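PDB 4WU0: similar to yteR (Bacilus subtilis) from Clostridium acetobutylicum, which probably hydrolyses unsaturated rhamnogalacturonan fragments of pectin, as a glycoside hydrolase of family GH105. Local coordinates for residues Q250-Y261 with F332-I340. Residues are numbered along the deposited sequence; the frame is centred on the assembly and turned at random.
Sequences QVLDEGERKGNY and FAYYISEPI
A cation-pi stack, Arg257 on Phe332, joins the loop between helices 223-240 and 264-279 to the short helix 332-337. The guanidinium lies almost flat on the phenyl ring, planes 7° apart, with Arg257 CZ 3.9 Å from the Phe332 centroid; the extended arginine chain also sets CD over that face. Glu254 OE1 adds a weak salt bridge, 3.5 Å from Arg257 NH2, at the guanidinium edge. The other face of the phenyl ring rests on CG1 of Ile336, one helical turn on, while Lys258 O meets the ring edge in its plane. Val251 CG2 packs 3.9 Å from Phe332 CD1, and CD1 of Ile336 reaches Gly259 O.

The bent Gln250 side chain lets NE2 donate a hydrogen bond to Tyr335 O (3.0 Å), which lies in its amide plane, although the donor stands above the carbonyl plane. The same carbonyl accepts from a water that also links Tyr261 OH to Glu338 O. Chi1 of 63° folds the Tyr261 ring between Gln250 CB and Ile340 CD1, which makes a CH-pi contact 3.6 Å from the Tyr261 centroid.

Within the loop, Asn260 OD1 accepts from the Val251 and Tyr261 amides, and ND2 donates to Val251 O, at 2.8 Å, and to Glu254 O. Three successive beta turns, tied together by this amide, thus dock on a short helix, in a loop joining two helices of the (alpha/alpha)6 barrel characteristic of GH105 enzymes.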
ATOM      1  N   GLN A 250      -6.440   5.261 -13.415  1.00 12.10           N
ATOM      2  CA  GLN A 250      -5.892   3.896 -13.418  1.00 11.92           C
ATOM      3  C   GLN A 250      -4.553   3.800 -14.152  1.00 12.86           C
ATOM      4  O   GLN A 250      -3.588   3.255 -13.606  1.00 13.66           O
ATOM      5  CB  GLN A 250      -6.929   2.960 -14.058  1.00 12.57           C
ATOM      6  CG  GLN A 250      -6.479   1.581 -14.447  1.00 14.23           C
ATOM      7  CD  GLN A 250      -6.476   0.615 -13.278  1.00 13.85           C
ATOM      8  OE1 GLN A 250      -6.360   1.028 -12.124  1.00 12.66           O
ATOM      9  NE2 GLN A 250      -6.538  -0.678 -13.573  1.00 14.31           N
ATOM     10  N   VAL A 251      -4.491   4.312 -15.380  1.00 14.14           N
ATOM     11  CA  VAL A 251      -3.221   4.453 -16.096  1.00 13.01           C
ATOM     12  C   VAL A 251      -2.862   5.947 -16.017  1.00 15.04           C
ATOM     13  O   VAL A 251      -3.480   6.798 -16.666  1.00 14.60           O
ATOM     14  CB  VAL A 251      -3.282   3.951 -17.540  1.00 16.46           C
ATOM     15  CG1 VAL A 251      -1.909   4.081 -18.211  1.00 17.70           C
ATOM     16  CG2 VAL A 251      -3.747   2.510 -17.571  1.00 17.92           C
ATOM     17  N   LEU A 252      -1.902   6.261 -15.156  1.00 15.18           N
ATOM     18  CA  LEU A 252      -1.766   7.613 -14.600  1.00 13.37           C
ATOM     19  C   LEU A 252      -1.608   8.745 -15.604  1.00 14.88           C
ATOM     20  O   LEU A 252      -2.156   9.838 -15.407  1.00 16.62           O
ATOM     21  CB  LEU A 252      -0.568   7.660 -13.645  1.00 12.91           C
ATOM     22  CG  LEU A 252      -0.804   6.982 -12.301  1.00 12.61           C
ATOM     23  CD1 LEU A 252       0.515   6.694 -11.559  1.00 13.48           C
ATOM     24  CD2 LEU A 252      -1.714   7.818 -11.444  1.00 13.73           C
ATOM     25  N   ASP A 253      -0.816   8.494 -16.643  1.00 13.90           N
ATOM     26  CA  ASP A 253      -0.442   9.527 -17.593  1.00 14.80           C
ATOM     27  C   ASP A 253      -1.251   9.510 -18.882  1.00 19.07           C
ATOM     28  O   ASP A 253      -0.923  10.241 -19.806  1.00 18.73           O
ATOM     29  CB  ASP A 253       1.049   9.411 -17.937  1.00 15.94           C
ATOM     30  CG  ASP A 253       1.394   8.105 -18.628  1.00 19.92           C
ATOM     31  OD1 ASP A 253       0.687   7.109 -18.374  1.00 20.17           O
ATOM     32  OD2 ASP A 253       2.392   8.068 -19.398  1.00 22.70           O
ATOM     33  N   GLU A 254      -2.296   8.686 -18.948  1.00 17.84           N
ATOM     34  CA  GLU A 254      -3.070   8.513 -20.169  1.00 18.94           C
ATOM     35  C   GLU A 254      -4.531   8.909 -19.970  1.00 21.07           C
ATOM     36  O   GLU A 254      -5.440   8.237 -20.467  1.00 21.86           O
ATOM     37  CB  GLU A 254      -2.979   7.059 -20.639  1.00 18.46           C
ATOM     38  CG  GLU A 254      -1.539   6.631 -20.926  1.00 26.04           C
ATOM     39  CD  GLU A 254      -1.254   6.293 -22.357  1.00 41.14           C
ATOM     40  OE1 GLU A 254      -2.029   6.693 -23.247  1.00 52.46           O
ATOM     41  OE2 GLU A 254      -0.225   5.621 -22.587  1.00 37.71           O
ATOM     42  N   GLY A 255      -4.762   9.992 -19.233  1.00 19.03           N
ATOM     43  CA  GLY A 255      -6.119  10.380 -18.873  1.00 24.78           C
ATOM     44  C   GLY A 255      -7.081  10.640 -20.027  1.00 24.74           C
ATOM     45  O   GLY A 255      -8.288  10.512 -19.867  1.00 27.03           O
ATOM     46  N   GLU A 256      -6.550  11.015 -21.184  1.00 23.83           N
ATOM     47  CA  GLU A 256      -7.388  11.342 -22.345  1.00 27.32           C
ATOM     48  C   GLU A 256      -7.770  10.106 -23.162  1.00 29.42           C
ATOM     49  O   GLU A 256      -8.514  10.209 -24.120  1.00 31.10           O
ATOM     50  CB  GLU A 256      -6.662  12.323 -23.269  1.00 37.23           C
ATOM     51  CG  GLU A 256      -6.694  13.771 -22.830  1.00 46.55           C
ATOM     52  CD  GLU A 256      -6.250  14.708 -23.947  1.00 55.42           C
ATOM     53  OE1 GLU A 256      -7.128  15.303 -24.615  1.00 61.96           O
ATOM     54  OE2 GLU A 256      -5.027  14.836 -24.171  1.00 58.16           O
ATOM     55  N   ARG A 257      -7.270   8.938 -22.782  1.00 19.32           N
ATOM     56  CA  ARG A 257      -7.431   7.742 -23.607  1.00 17.42           C
ATOM     57  C   ARG A 257      -8.703   6.971 -23.247  1.00 21.25           C
ATOM     58  O   ARG A 257      -8.950   6.664 -22.078  1.00 19.70           O
ATOM     59  CB  ARG A 257      -6.192   6.863 -23.442  1.00 20.64           C
ATOM     60  CG  ARG A 257      -6.150   5.699 -24.349  1.00 23.81           C
ATOM     61  CD  ARG A 257      -4.730   5.157 -24.386  1.00 27.09           C
ATOM     62  NE  ARG A 257      -4.655   3.955 -25.202  1.00 27.52           N
ATOM     63  CZ  ARG A 257      -3.554   3.231 -25.333  1.00 26.14           C
ATOM     64  NH1 ARG A 257      -3.560   2.145 -26.081  1.00 38.23           N
ATOM     65  NH2 ARG A 257      -2.455   3.587 -24.695  1.00 26.69           N
ATOM     66  N   LYS A 258      -9.512   6.673 -24.263  1.00 19.73           N
ATOM     67  CA  LYS A 258     -10.765   5.958 -24.059  1.00 19.51           C
ATOM     68  C   LYS A 258     -10.536   4.654 -23.301  1.00 20.54           C
ATOM     69  O   LYS A 258      -9.648   3.882 -23.650  1.00 20.28           O
ATOM     70  CB  LYS A 258     -11.421   5.641 -25.400  1.00 25.34           C
ATOM     71  CG  LYS A 258     -11.938   6.853 -26.118  1.00 36.80           C
ATOM     72  CD  LYS A 258     -13.195   7.364 -25.454  1.00 40.32           C
ATOM     73  CE  LYS A 258     -13.479   8.787 -25.860  1.00 47.79           C
ATOM     74  NZ  LYS A 258     -14.732   8.870 -26.605  1.00 39.89           N
ATOM     75  N   GLY A 259     -11.356   4.424 -22.282  1.00 18.73           N
ATOM     76  CA  GLY A 259     -11.238   3.254 -21.448  1.00 19.81           C
ATOM     77  C   GLY A 259     -10.646   3.583 -20.092  1.00 19.04           C
ATOM     78  O   GLY A 259     -10.924   2.895 -19.106  1.00 15.41           O
ATOM     79  N   ASN A 260      -9.811   4.624 -20.024  1.00 15.04           N
ATOM     80  CA  ASN A 260      -9.175   4.955 -18.748  1.00 13.62           C
ATOM     81  C   ASN A 260     -10.238   5.511 -17.819  1.00 14.52           C
ATOM     82  O   ASN A 260     -11.293   5.959 -18.282  1.00 15.27           O
ATOM     83  CB  ASN A 260      -8.062   5.987 -18.951  1.00 14.09           C
ATOM     84  CG  ASN A 260      -6.948   5.887 -17.915  1.00 14.32           C
ATOM     85  OD1 ASN A 260      -7.055   5.194 -16.901  1.00 13.71           O
ATOM     86  ND2 ASN A 260      -5.861   6.608 -18.174  1.00 15.79           N
ATOM     87  N   TYR A 261      -9.954   5.505 -16.522  1.00 13.82           N
ATOM     88  CA  TYR A 261     -10.938   5.912 -15.518  1.00 13.26           C
ATOM     89  C   TYR A 261     -10.240   6.377 -14.257  1.00 14.00           C
ATOM     90  O   TYR A 261      -9.133   5.916 -13.943  1.00 14.35           O
ATOM     91  CB  TYR A 261     -11.904   4.764 -15.208  1.00 14.90           C
ATOM     92  CG  TYR A 261     -11.285   3.524 -14.606  1.00 12.76           C
ATOM     93  CD1 TYR A 261     -10.705   2.541 -15.405  1.00 12.14           C
ATOM     94  CD2 TYR A 261     -11.311   3.321 -13.229  1.00 13.10           C
ATOM     95  CE1 TYR A 261     -10.169   1.408 -14.848  1.00 12.56           C
ATOM     96  CE2 TYR A 261     -10.785   2.202 -12.662  1.00 14.39           C
ATOM     97  CZ  TYR A 261     -10.207   1.235 -13.472  1.00 15.91           C
ATOM     98  OH  TYR A 261      -9.676   0.117 -12.897  1.00 15.85           O
ATOM     99  N   PHE A 332      -2.086  -1.290 -21.987  1.00 15.83           N
ATOM    100  CA  PHE A 332      -3.215  -0.451 -21.622  1.00 14.03           C
ATOM    101  C   PHE A 332      -4.503  -1.280 -21.601  1.00 14.50           C
ATOM    102  O   PHE A 332      -5.289  -1.227 -20.641  1.00 14.55           O
ATOM    103  CB  PHE A 332      -3.319   0.736 -22.589  1.00 15.66           C
ATOM    104  CG  PHE A 332      -4.476   1.666 -22.309  1.00 14.87           C
ATOM    105  CD1 PHE A 332      -4.369   2.674 -21.367  1.00 15.48           C
ATOM    106  CD2 PHE A 332      -5.680   1.516 -22.989  1.00 15.80           C
ATOM    107  CE1 PHE A 332      -5.432   3.506 -21.095  1.00 16.10           C
ATOM    108  CE2 PHE A 332      -6.744   2.365 -22.741  1.00 14.21           C
ATOM    109  CZ  PHE A 332      -6.614   3.363 -21.783  1.00 14.80           C
ATOM    110  N   ALA A 333      -4.726  -2.064 -22.651  1.00 16.20           N
ATOM    111  CA  ALA A 333      -5.915  -2.913 -22.705  1.00 14.06           C
ATOM    112  C   ALA A 333      -5.980  -3.843 -21.504  1.00 13.72           C
ATOM    113  O   ALA A 333      -7.047  -4.024 -20.913  1.00 14.92           O
ATOM    114  CB  ALA A 333      -5.977  -3.680 -24.021  1.00 15.57           C
ATOM    115  N   TYR A 334      -4.838  -4.404 -21.108  1.00 14.42           N
ATOM    116  CA  TYR A 334      -4.787  -5.254 -19.932  1.00 14.25           C
ATOM    117  C   TYR A 334      -5.252  -4.490 -18.675  1.00 13.84           C
ATOM    118  O   TYR A 334      -6.067  -5.004 -17.910  1.00 13.49           O
ATOM    119  CB  TYR A 334      -3.385  -5.892 -19.692  1.00 13.64           C
ATOM    120  CG  TYR A 334      -3.365  -6.404 -18.290  1.00 13.37           C
ATOM    121  CD1 TYR A 334      -4.127  -7.525 -17.937  1.00 14.35           C
ATOM    122  CD2 TYR A 334      -2.723  -5.692 -17.283  1.00 16.08           C
ATOM    123  CE1 TYR A 334      -4.234  -7.926 -16.630  1.00 13.20           C
ATOM    124  CE2 TYR A 334      -2.822  -6.097 -15.957  1.00 13.79           C
ATOM    125  CZ  TYR A 334      -3.584  -7.191 -15.640  1.00 14.62           C
ATOM    126  OH  TYR A 334      -3.685  -7.563 -14.324  1.00 16.71           O
ATOM    127  N   TYR A 335      -4.729  -3.289 -18.434  1.00 13.79           N
ATOM    128  CA  TYR A 335      -5.078  -2.586 -17.195  1.00 14.56           C
ATOM    129  C   TYR A 335      -6.552  -2.198 -17.173  1.00 14.23           C
ATOM    130  O   TYR A 335      -7.158  -2.155 -16.116  1.00 15.02           O
ATOM    131  CB  TYR A 335      -4.189  -1.367 -16.953  1.00 12.88           C
ATOM    132  CG  TYR A 335      -2.833  -1.735 -16.406  1.00 13.02           C
ATOM    133  CD1 TYR A 335      -2.671  -2.089 -15.069  1.00 13.83           C
ATOM    134  CD2 TYR A 335      -1.704  -1.763 -17.228  1.00 15.33           C
ATOM    135  CE1 TYR A 335      -1.440  -2.436 -14.563  1.00 12.65           C
ATOM    136  CE2 TYR A 335      -0.479  -2.109 -16.727  1.00 14.74           C
ATOM    137  CZ  TYR A 335      -0.340  -2.456 -15.400  1.00 13.96           C
ATOM    138  OH  TYR A 335       0.896  -2.815 -14.878  1.00 14.23           O
ATOM    139  N   ILE A 336      -7.123  -1.914 -18.333  1.00 14.00           N
ATOM    140  CA  ILE A 336      -8.540  -1.561 -18.408  1.00 14.02           C
ATOM    141  C   ILE A 336      -9.420  -2.813 -18.295  1.00 15.18           C
ATOM    142  O   ILE A 336     -10.607  -2.723 -17.948  1.00 15.54           O
ATOM    143  CB  ILE A 336      -8.797  -0.794 -19.726  1.00 14.49           C
ATOM    144  CG1 ILE A 336      -7.922   0.463 -19.772  1.00 16.23           C
ATOM    145  CG2 ILE A 336     -10.262  -0.441 -19.909  1.00 15.19           C
ATOM    146  CD1 ILE A 336      -7.919   1.291 -18.514  1.00 17.33           C
ATOM    147  N   SER A 337      -8.845  -3.986 -18.567  1.00 13.54           N
ATOM    148  CA  SER A 337      -9.635  -5.221 -18.577  1.00 14.69           C
ATOM    149  C   SER A 337     -10.019  -5.721 -17.186  1.00 13.68           C
ATOM    150  O   SER A 337     -10.945  -6.544 -17.052  1.00 14.22           O
ATOM    151  CB  SER A 337      -8.893  -6.352 -19.303  1.00 14.94           C
ATOM    152  OG  SER A 337      -7.880  -6.905 -18.465  1.00 14.69           O
ATOM    153  N   GLU A 338      -9.317  -5.271 -16.150  1.00 13.70           N
ATOM    154  CA  GLU A 338      -9.551  -5.836 -14.821  1.00 12.35           C
ATOM    155  C   GLU A 338     -10.819  -5.235 -14.199  1.00 13.40           C
ATOM    156  O   GLU A 338     -11.232  -4.132 -14.563  1.00 13.47           O
ATOM    157  CB  GLU A 338      -8.336  -5.640 -13.907  1.00 14.11           C
ATOM    158  CG  GLU A 338      -7.067  -6.434 -14.312  1.00 15.63           C
ATOM    159  CD  GLU A 338      -7.125  -7.916 -13.970  1.00 17.22           C
ATOM    160  OE1 GLU A 338      -8.234  -8.467 -13.799  1.00 17.99           O
ATOM    161  OE2 GLU A 338      -6.046  -8.557 -13.892  1.00 17.00           O
ATOM    162  N   PRO A 339     -11.456  -5.969 -13.271  1.00 12.29           N
ATOM    163  CA  PRO A 339     -12.741  -5.482 -12.731  1.00 12.31           C
ATOM    164  C   PRO A 339     -12.634  -4.169 -11.966  1.00 13.01           C
ATOM    165  O   PRO A 339     -11.622  -3.918 -11.303  1.00 12.61           O
ATOM    166  CB  PRO A 339     -13.160  -6.581 -11.751  1.00 13.06           C
ATOM    167  CG  PRO A 339     -12.441  -7.820 -12.263  1.00 12.84           C
ATOM    168  CD  PRO A 339     -11.145  -7.340 -12.823  1.00 12.83           C
ATOM    169  N   ILE A 340     -13.700  -3.378 -12.040  1.00 12.11           N
ATOM    170  CA  ILE A 340     -13.866  -2.182 -11.218  1.00 11.94           C
ATOM    171  C   ILE A 340     -14.982  -2.516 -10.238  1.00 12.47           C
ATOM    172  O   ILE A 340     -16.105  -2.840 -10.651  1.00 12.41           O
ATOM    173  CB  ILE A 340     -14.258  -0.969 -12.061  1.00 12.31           C
ATOM    174  CG1 ILE A 340     -13.204  -0.696 -13.137  1.00 13.93           C
ATOM    175  CG2 ILE A 340     -14.447   0.247 -11.174  1.00 12.22           C
ATOM    176  CD1 ILE A 340     -13.666   0.328 -14.176  1.00 15.24           C
TER
HETATM  177  O   HOH W   1      -9.393  -1.982 -14.545  1.00 17.59           O